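Local coordinates for protein UDP-N-acetylglucosamine 2-epimerase (Listeria monocytogenes, PDB 3OT5) that probably catalyses the interconversion of UDP-N-acetylglucosamine and UDP-N-acetylmannosamine by inverting the configuration of the sugar at C2, at residues M43-L48 against I202-T207; D72-I77 against D291-H296. All coordinates share one frame; numbering follows the deposited sequence.

From the N terminus the chain passes through strand 28-34 into helix 37-51, which supplies the first half of contact 1, and then through strand 57-63 to the short helix 72-77, the first half of contact 2. Contact 1 closes its loop when helix 200-208 arrives after the seven-stranded sheet is complete. Contact 2 closes later, where helix 292-301 starts in the second, six-stranded parallel sheet region, so the two loops cross and neither nests in the other. Contact 1 joins the helix after the first strand to the helix after the last strand (194-196) of the seven-stranded sheet; contact 2 bridges from that Rossmann-like unit to the second. They meet directly through Leu205 against His296 and Thr207 against Ile77.

Contact 1. Residues M43-L48 against I202-T207; sequences MAPLVL and IDALKT
Pro45 meets Asp203 and Ala204 through its ring carbons CB and CG, and this van der Waals packing forms the larger part of the contact. Pro45 CB lies 3.6 Å from Asp203 CB, while Pro45 CG sits 3.6 Å from the backbone N of Ala204 and makes an apolar touch of 3.9 Å with Ala204 CB. The axes of 43-48 and 202-207 approach to 8.4 Å at 72°, a spacing consistent with the small Ala204 side chain. A second touch joins Leu48 to Thr207, where the methyl CD1 of Leu48 comes to 3.7 Å from the hydroxyl OG1 of Thr207. Thr207 presents that oxygen because OG1 is anti to its carbonyl carbon (chi1 -56°); Phe78 packs against both residues.

No hydrogen bond joins 43-48 to 202-207. Asp203 offers only its CB to the proline, and its carboxylate turns to the start of helix 380-392, with OD1 accepting from Ala381 N and OD2 from Ala380 N. Thus the same residue gives a methylene to one helix and its charge to backbone N-H groups of another. The join between 43-48 and 202-207, beside the seven-stranded sheet, therefore rests on shape and van der Waals packing.

Contact 2. Residues D72-I77 against D291-H296; sequences DQVLEI and DAIDFH
Gln73 and Asp291 meet head-on, with amide and carboxylate planes only 13° apart. Asp291 OD2 comes 3.0 Å from Gln73 OE1 and 3.3 Å from Gln73 NE2. The first pairing sets two acceptors together and the second has a poor angle, so neither is a hydrogen bond. The pair of close oxygens is doubtful, since it depends on which end of the Gln73 amide is modelled as oxygen. Gln73 extends fully beyond a CG lodged between the backbone N and the carbonyl carbon (chi1 60°), which carries the amide out to the aspartate. Asp291 has firmer partners: its OD1 forms a salt bridge with Arg37 and accepts from Ile293 N at 3.2 Å, the N-H arriving from above the carboxylate plane. Asp291 is the N-cap residue of helix 292-301, and its bond from Ile293 N is the capping bond; here the start of a helix of the second Rossmann-like unit faces helix 72-77 of the first. Alongside the polar pair, the Ile77 and Ile293 side chains run antiparallel and overlap in passing, Ile77 CG1 lying 4.0 Å from Ile293 CD1. That same terminal methyl also faces Val74, whose CG2 stands 4.5 Å from Ile293 CD1.

Contact 1. Residues M43-L48 against I202-T207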
ATOM      1  N   MET A  43      -1.261   2.866  -8.371  1.00 38.04           N
ATOM      2  CA  MET A  43      -1.991   3.177  -9.611  1.00 37.07           C
ATOM      3  C   MET A  43      -1.297   2.617 -10.851  1.00 37.05           C
ATOM      4  O   MET A  43      -1.970   2.295 -11.833  1.00 36.11           O
ATOM      5  CB  MET A  43      -2.211   4.690  -9.783  1.00 36.12           C
ATOM      6  CG  MET A  43      -3.164   5.295  -8.757  1.00 39.59           C
ATOM      7  SD  MET A  43      -4.882   4.768  -8.915  1.00 41.74           S
ATOM      8  CE  MET A  43      -5.440   5.797 -10.262  1.00 38.98           C
ATOM      9  N   ALA A  44       0.028   2.493 -10.803  1.00 37.66           N
ATOM     10  CA  ALA A  44       0.799   1.949 -11.937  1.00 40.20           C
ATOM     11  C   ALA A  44       0.226   0.632 -12.490  1.00 41.01           C
ATOM     12  O   ALA A  44       0.011   0.524 -13.692  1.00 40.03           O
ATOM     13  CB  ALA A  44       2.264   1.761 -11.556  1.00 42.11           C
ATOM     14  N   PRO A  45      -0.045  -0.365 -11.614  1.00 43.02           N
ATOM     15  CA  PRO A  45      -0.578  -1.641 -12.081  1.00 45.08           C
ATOM     16  C   PRO A  45      -1.868  -1.484 -12.871  1.00 43.90           C
ATOM     17  O   PRO A  45      -2.107  -2.204 -13.836  1.00 44.60           O
ATOM     18  CB  PRO A  45      -0.855  -2.408 -10.778  1.00 46.59           C
ATOM     19  CG  PRO A  45      -0.047  -1.785  -9.783  1.00 47.16           C
ATOM     20  CD  PRO A  45       0.025  -0.332 -10.152  1.00 44.02           C
ATOM     21  N   LEU A  46      -2.695  -0.549 -12.433  1.00 43.74           N
ATOM     22  CA  LEU A  46      -3.958  -0.264 -13.080  1.00 43.54           C
ATOM     23  C   LEU A  46      -3.657   0.337 -14.455  1.00 43.59           C
ATOM     24  O   LEU A  46      -4.280  -0.030 -15.465  1.00 44.03           O
ATOM     25  CB  LEU A  46      -4.765   0.686 -12.197  1.00 43.45           C
ATOM     26  CG  LEU A  46      -6.252   0.915 -12.445  1.00 45.07           C
ATOM     27  CD1 LEU A  46      -7.007  -0.411 -12.490  1.00 45.19           C
ATOM     28  CD2 LEU A  46      -6.799   1.820 -11.334  1.00 45.35           C
ATOM     29  N   VAL A  47      -2.681   1.236 -14.511  1.00 43.61           N
ATOM     30  CA  VAL A  47      -2.301   1.835 -15.782  1.00 43.59           C
ATOM     31  C   VAL A  47      -1.786   0.726 -16.712  1.00 45.93           C
ATOM     32  O   VAL A  47      -2.162   0.683 -17.890  1.00 46.88           O
ATOM     33  CB  VAL A  47      -1.262   2.951 -15.619  1.00 43.80           C
ATOM     34  CG1 VAL A  47      -0.782   3.439 -16.981  1.00 42.74           C
ATOM     35  CG2 VAL A  47      -1.855   4.093 -14.805  1.00 41.23           C
ATOM     36  N   LEU A  48      -0.941  -0.165 -16.190  1.00 46.33           N
ATOM     37  CA  LEU A  48      -0.447  -1.293 -16.986  1.00 48.31           C
ATOM     38  C   LEU A  48      -1.602  -2.099 -17.553  1.00 47.10           C
ATOM     39  O   LEU A  48      -1.605  -2.412 -18.741  1.00 48.81           O
ATOM     40  CB  LEU A  48       0.444  -2.245 -16.182  1.00 49.51           C
ATOM     41  CG  LEU A  48       1.851  -1.815 -15.801  1.00 52.74           C
ATOM     42  CD1 LEU A  48       2.578  -2.988 -15.129  1.00 51.89           C
ATOM     43  CD2 LEU A  48       2.600  -1.356 -17.037  1.00 53.10           C
ATOM     44  N   ILE A 202      -0.811  -4.936  -4.082  1.00 39.08           N
ATOM     45  CA  ILE A 202      -0.387  -6.312  -4.220  1.00 38.85           C
ATOM     46  C   ILE A 202      -0.077  -6.563  -5.701  1.00 40.39           C
ATOM     47  O   ILE A 202       0.921  -7.212  -6.009  1.00 41.20           O
ATOM     48  CB  ILE A 202      -1.442  -7.263  -3.648  1.00 39.52           C
ATOM     49  CG1 ILE A 202      -1.651  -6.940  -2.155  1.00 42.48           C
ATOM     50  CG2 ILE A 202      -1.022  -8.704  -3.843  1.00 36.69           C
ATOM     51  CD1 ILE A 202      -2.820  -7.649  -1.500  1.00 45.93           C
ATOM     52  N   ASP A 203      -0.896  -6.017  -6.620  1.00 39.67           N
ATOM     53  CA  ASP A 203      -0.629  -6.178  -8.061  1.00 40.07           C
ATOM     54  C   ASP A 203       0.762  -5.607  -8.364  1.00 39.57           C
ATOM     55  O   ASP A 203       1.506  -6.139  -9.190  1.00 41.07           O
ATOM     56  CB  ASP A 203      -1.631  -5.434  -8.978  1.00 39.47           C
ATOM     57  CG  ASP A 203      -3.084  -5.857  -8.783  1.00 38.91           C
ATOM     58  OD1 ASP A 203      -3.846  -5.763  -9.775  1.00 43.55           O
ATOM     59  OD2 ASP A 203      -3.483  -6.279  -7.676  1.00 38.90           O
ATOM     60  N   ALA A 204       1.095  -4.506  -7.708  1.00 38.01           N
ATOM     61  CA  ALA A 204       2.391  -3.848  -7.913  1.00 39.43           C
ATOM     62  C   ALA A 204       3.590  -4.783  -7.694  1.00 40.01           C
ATOM     63  O   ALA A 204       4.595  -4.663  -8.368  1.00 42.17           O
ATOM     64  CB  ALA A 204       2.512  -2.646  -7.007  1.00 36.91           C
ATOM     65  N   LEU A 205       3.469  -5.705  -6.755  1.00 40.99           N
ATOM     66  CA  LEU A 205       4.549  -6.647  -6.446  1.00 42.41           C
ATOM     67  C   LEU A 205       4.970  -7.471  -7.672  1.00 44.65           C
ATOM     68  O   LEU A 205       6.133  -7.875  -7.791  1.00 45.10           O
ATOM     69  CB  LEU A 205       4.126  -7.582  -5.305  1.00 41.31           C
ATOM     70  CG  LEU A 205       3.768  -6.916  -3.958  1.00 42.17           C
ATOM     71  CD1 LEU A 205       3.163  -7.929  -2.954  1.00 40.77           C
ATOM     72  CD2 LEU A 205       4.972  -6.214  -3.344  1.00 41.44           C
ATOM     73  N   LYS A 206       4.044  -7.713  -8.597  1.00 45.63           N
ATOM     74  CA  LYS A 206       4.388  -8.493  -9.779  1.00 48.12           C
ATOM     75  C   LYS A 206       5.442  -7.747 -10.596  1.00 48.54           C
ATOM     76  O   LYS A 206       6.238  -8.361 -11.288  1.00 50.70           O
ATOM     77  CB  LYS A 206       3.144  -8.800 -10.626  1.00 50.64           C
ATOM     78  CG  LYS A 206       2.079  -9.647  -9.906  1.00 52.15           C
ATOM     79  CD  LYS A 206       0.863  -9.943 -10.791  1.00 55.91           C
ATOM     80  CE  LYS A 206       0.122  -8.663 -11.197  1.00 56.90           C
ATOM     81  NZ  LYS A 206      -1.106  -8.949 -11.983  1.00 57.25           N
ATOM     82  N   THR A 207       5.477  -6.424 -10.477  1.00 47.49           N
ATOM     83  CA  THR A 207       6.441  -5.627 -11.228  1.00 49.14           C
ATOM     84  C   THR A 207       7.634  -5.137 -10.407  1.00 48.61           C
ATOM     85  O   THR A 207       8.742  -5.075 -10.907  1.00 51.02           O
ATOM     86  CB  THR A 207       5.763  -4.379 -11.850  1.00 49.06           C
ATOM     87  OG1 THR A 207       4.659  -4.779 -12.663  1.00 49.22           O
ATOM     88  CG2 THR A 207       6.763  -3.583 -12.696  1.00 49.31           C
TER

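Contact 2. Residues D72-I77 against D291-H296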
ATOM      1  N   ASP A  72       9.463   9.538 -10.531  1.00 85.41           N
ATOM      2  CA  ASP A  72       9.830   9.107 -11.879  1.00 84.26           C
ATOM      3  C   ASP A  72      10.557   7.752 -11.865  1.00 83.92           C
ATOM      4  O   ASP A  72      10.699   7.106 -12.903  1.00 82.66           O
ATOM      5  CB  ASP A  72      10.677  10.184 -12.583  1.00 89.25           C
ATOM      6  CG  ASP A  72       9.873  11.455 -12.912  1.00 88.80           C
ATOM      7  OD1 ASP A  72       8.640  11.367 -13.106  1.00 83.68           O
ATOM      8  OD2 ASP A  72      10.487  12.539 -13.010  1.00 93.62           O
ATOM      9  N   GLN A  73      11.024   7.326 -10.697  1.00 84.58           N
ATOM     10  CA  GLN A  73      11.691   6.035 -10.589  1.00 85.09           C
ATOM     11  C   GLN A  73      10.653   4.917 -10.712  1.00 78.36           C
ATOM     12  O   GLN A  73      10.904   3.896 -11.354  1.00 77.41           O
ATOM     13  CB  GLN A  73      12.466   5.909  -9.271  1.00 89.73           C
ATOM     14  CG  GLN A  73      11.605   6.039  -8.020  1.00 91.05           C
ATOM     15  CD  GLN A  73      12.369   5.787  -6.736  1.00 97.68           C
ATOM     16  OE1 GLN A  73      11.801   5.873  -5.645  1.00100.47           O
ATOM     17  NE2 GLN A  73      13.656   5.465  -6.854  1.00102.98           N
ATOM     18  N   VAL A  74       9.485   5.133 -10.102  1.00 73.77           N
ATOM     19  CA  VAL A  74       8.390   4.166 -10.127  1.00 68.51           C
ATOM     20  C   VAL A  74       7.817   4.028 -11.527  1.00 66.04           C
ATOM     21  O   VAL A  74       7.502   2.926 -11.970  1.00 64.16           O
ATOM     22  CB  VAL A  74       7.237   4.576  -9.167  1.00 67.18           C
ATOM     23  CG1 VAL A  74       6.065   3.607  -9.283  1.00 63.61           C
ATOM     24  CG2 VAL A  74       7.726   4.653  -7.727  1.00 69.55           C
ATOM     25  N   LEU A  75       7.680   5.145 -12.228  1.00 66.12           N
ATOM     26  CA  LEU A  75       7.134   5.114 -13.581  1.00 65.26           C
ATOM     27  C   LEU A  75       8.070   4.381 -14.538  1.00 67.81           C
ATOM     28  O   LEU A  75       7.613   3.717 -15.472  1.00 67.75           O
ATOM     29  CB  LEU A  75       6.844   6.529 -14.085  1.00 65.80           C
ATOM     30  CG  LEU A  75       5.769   7.290 -13.303  1.00 63.58           C
ATOM     31  CD1 LEU A  75       5.600   8.690 -13.857  1.00 64.45           C
ATOM     32  CD2 LEU A  75       4.452   6.542 -13.340  1.00 60.98           C
ATOM     33  N   GLU A  76       9.374   4.500 -14.302  1.00 70.54           N
ATOM     34  CA  GLU A  76      10.359   3.827 -15.132  1.00 73.63           C
ATOM     35  C   GLU A  76      10.250   2.308 -14.939  1.00 71.68           C
ATOM     36  O   GLU A  76      10.372   1.546 -15.894  1.00 73.34           O
ATOM     37  CB  GLU A  76      11.765   4.323 -14.795  1.00 79.18           C
ATOM     38  CG  GLU A  76      12.844   3.804 -15.728  1.00 85.68           C
ATOM     39  CD  GLU A  76      14.207   4.368 -15.407  1.00 94.79           C
ATOM     40  OE1 GLU A  76      14.350   5.004 -14.339  1.00 98.90           O
ATOM     41  OE2 GLU A  76      15.135   4.177 -16.219  1.00 99.04           O
ATOM     42  N   ILE A  77      10.003   1.873 -13.707  1.00 68.74           N
ATOM     43  CA  ILE A  77       9.850   0.445 -13.412  1.00 67.33           C
ATOM     44  C   ILE A  77       8.653  -0.149 -14.158  1.00 63.91           C
ATOM     45  O   ILE A  77       8.747  -1.225 -14.746  1.00 64.33           O
ATOM     46  CB  ILE A  77       9.688   0.201 -11.911  1.00 65.96           C
ATOM     47  CG1 ILE A  77      10.953   0.646 -11.185  1.00 71.37           C
ATOM     48  CG2 ILE A  77       9.439  -1.270 -11.630  1.00 66.10           C
ATOM     49  CD1 ILE A  77      12.064  -0.341 -11.261  1.00 72.39           C
ATOM     50  N   ASP A 291      14.002   1.919  -0.210  1.00 64.71           N
ATOM     51  CA  ASP A 291      12.937   2.397  -1.063  1.00 66.29           C
ATOM     52  C   ASP A 291      11.846   1.340  -0.956  1.00 64.18           C
ATOM     53  O   ASP A 291      12.131   0.179  -0.632  1.00 62.74           O
ATOM     54  CB  ASP A 291      13.455   2.506  -2.508  1.00 69.86           C
ATOM     55  CG  ASP A 291      12.375   2.911  -3.514  1.00 74.57           C
ATOM     56  OD1 ASP A 291      11.186   2.981  -3.148  1.00 77.75           O
ATOM     57  OD2 ASP A 291      12.729   3.150  -4.693  1.00 82.31           O
ATOM     58  N   ALA A 292      10.599   1.734  -1.190  1.00 63.51           N
ATOM     59  CA  ALA A 292       9.491   0.792  -1.132  1.00 61.97           C
ATOM     60  C   ALA A 292       9.783  -0.393  -2.059  1.00 61.45           C
ATOM     61  O   ALA A 292       9.408  -1.528  -1.763  1.00 60.33           O
ATOM     62  CB  ALA A 292       8.181   1.476  -1.529  1.00 62.73           C
ATOM     63  N   ILE A 293      10.474  -0.115  -3.166  1.00 61.88           N
ATOM     64  CA  ILE A 293      10.825  -1.137  -4.156  1.00 61.87           C
ATOM     65  C   ILE A 293      11.906  -2.090  -3.650  1.00 59.95           C
ATOM     66  O   ILE A 293      11.749  -3.307  -3.741  1.00 59.45           O
ATOM     67  CB  ILE A 293      11.231  -0.487  -5.481  1.00 64.56           C
ATOM     68  CG1 ILE A 293      10.018   0.247  -6.063  1.00 65.45           C
ATOM     69  CG2 ILE A 293      11.727  -1.534  -6.463  1.00 66.64           C
ATOM     70  CD1 ILE A 293      10.301   1.028  -7.291  1.00 66.32           C
ATOM     71  N   ASP A 294      13.007  -1.548  -3.133  1.00 58.44           N
ATOM     72  CA  ASP A 294      14.056  -2.399  -2.571  1.00 56.73           C
ATOM     73  C   ASP A 294      13.450  -3.224  -1.464  1.00 53.00           C
ATOM     74  O   ASP A 294      13.759  -4.410  -1.302  1.00 51.50           O
ATOM     75  CB  ASP A 294      15.213  -1.573  -2.019  1.00 57.95           C
ATOM     76  CG  ASP A 294      16.151  -1.083  -3.098  1.00 61.03           C
ATOM     77  OD1 ASP A 294      16.680  -1.929  -3.850  1.00 61.18           O
ATOM     78  OD2 ASP A 294      16.415   0.134  -3.149  1.00 67.27           O
ATOM     79  N   PHE A 295      12.561  -2.589  -0.711  1.00 50.89           N
ATOM     80  CA  PHE A 295      11.896  -3.241   0.393  1.00 48.65           C
ATOM     81  C   PHE A 295      11.068  -4.434  -0.073  1.00 47.81           C
ATOM     82  O   PHE A 295      11.100  -5.489   0.561  1.00 46.87           O
ATOM     83  CB  PHE A 295      11.018  -2.253   1.159  1.00 49.05           C
ATOM     84  CG  PHE A 295      10.465  -2.821   2.420  1.00 49.12           C
ATOM     85  CD1 PHE A 295      11.200  -2.769   3.591  1.00 51.32           C
ATOM     86  CD2 PHE A 295       9.231  -3.438   2.434  1.00 50.95           C
ATOM     87  CE1 PHE A 295      10.701  -3.309   4.756  1.00 54.70           C
ATOM     88  CE2 PHE A 295       8.729  -3.984   3.594  1.00 51.12           C
ATOM     89  CZ  PHE A 295       9.460  -3.923   4.756  1.00 52.54           C
ATOM     90  N   HIS A 296      10.314  -4.284  -1.163  1.00 48.08           N
ATOM     91  CA  HIS A 296       9.534  -5.418  -1.655  1.00 47.66           C
ATOM     92  C   HIS A 296      10.457  -6.596  -1.967  1.00 47.23           C
ATOM     93  O   HIS A 296      10.121  -7.754  -1.697  1.00 45.41           O
ATOM     94  CB  HIS A 296       8.691  -5.092  -2.900  1.00 49.01           C
ATOM     95  CG  HIS A 296       7.594  -4.100  -2.656  1.00 50.02           C
ATOM     96  ND1 HIS A 296       7.146  -3.230  -3.628  1.00 52.34           N
ATOM     97  CD2 HIS A 296       6.897  -3.799  -1.533  1.00 49.68           C
ATOM     98  CE1 HIS A 296       6.187  -2.470  -3.127  1.00 52.06           C
ATOM     99  NE2 HIS A 296       6.022  -2.791  -1.856  1.00 47.96           N
TER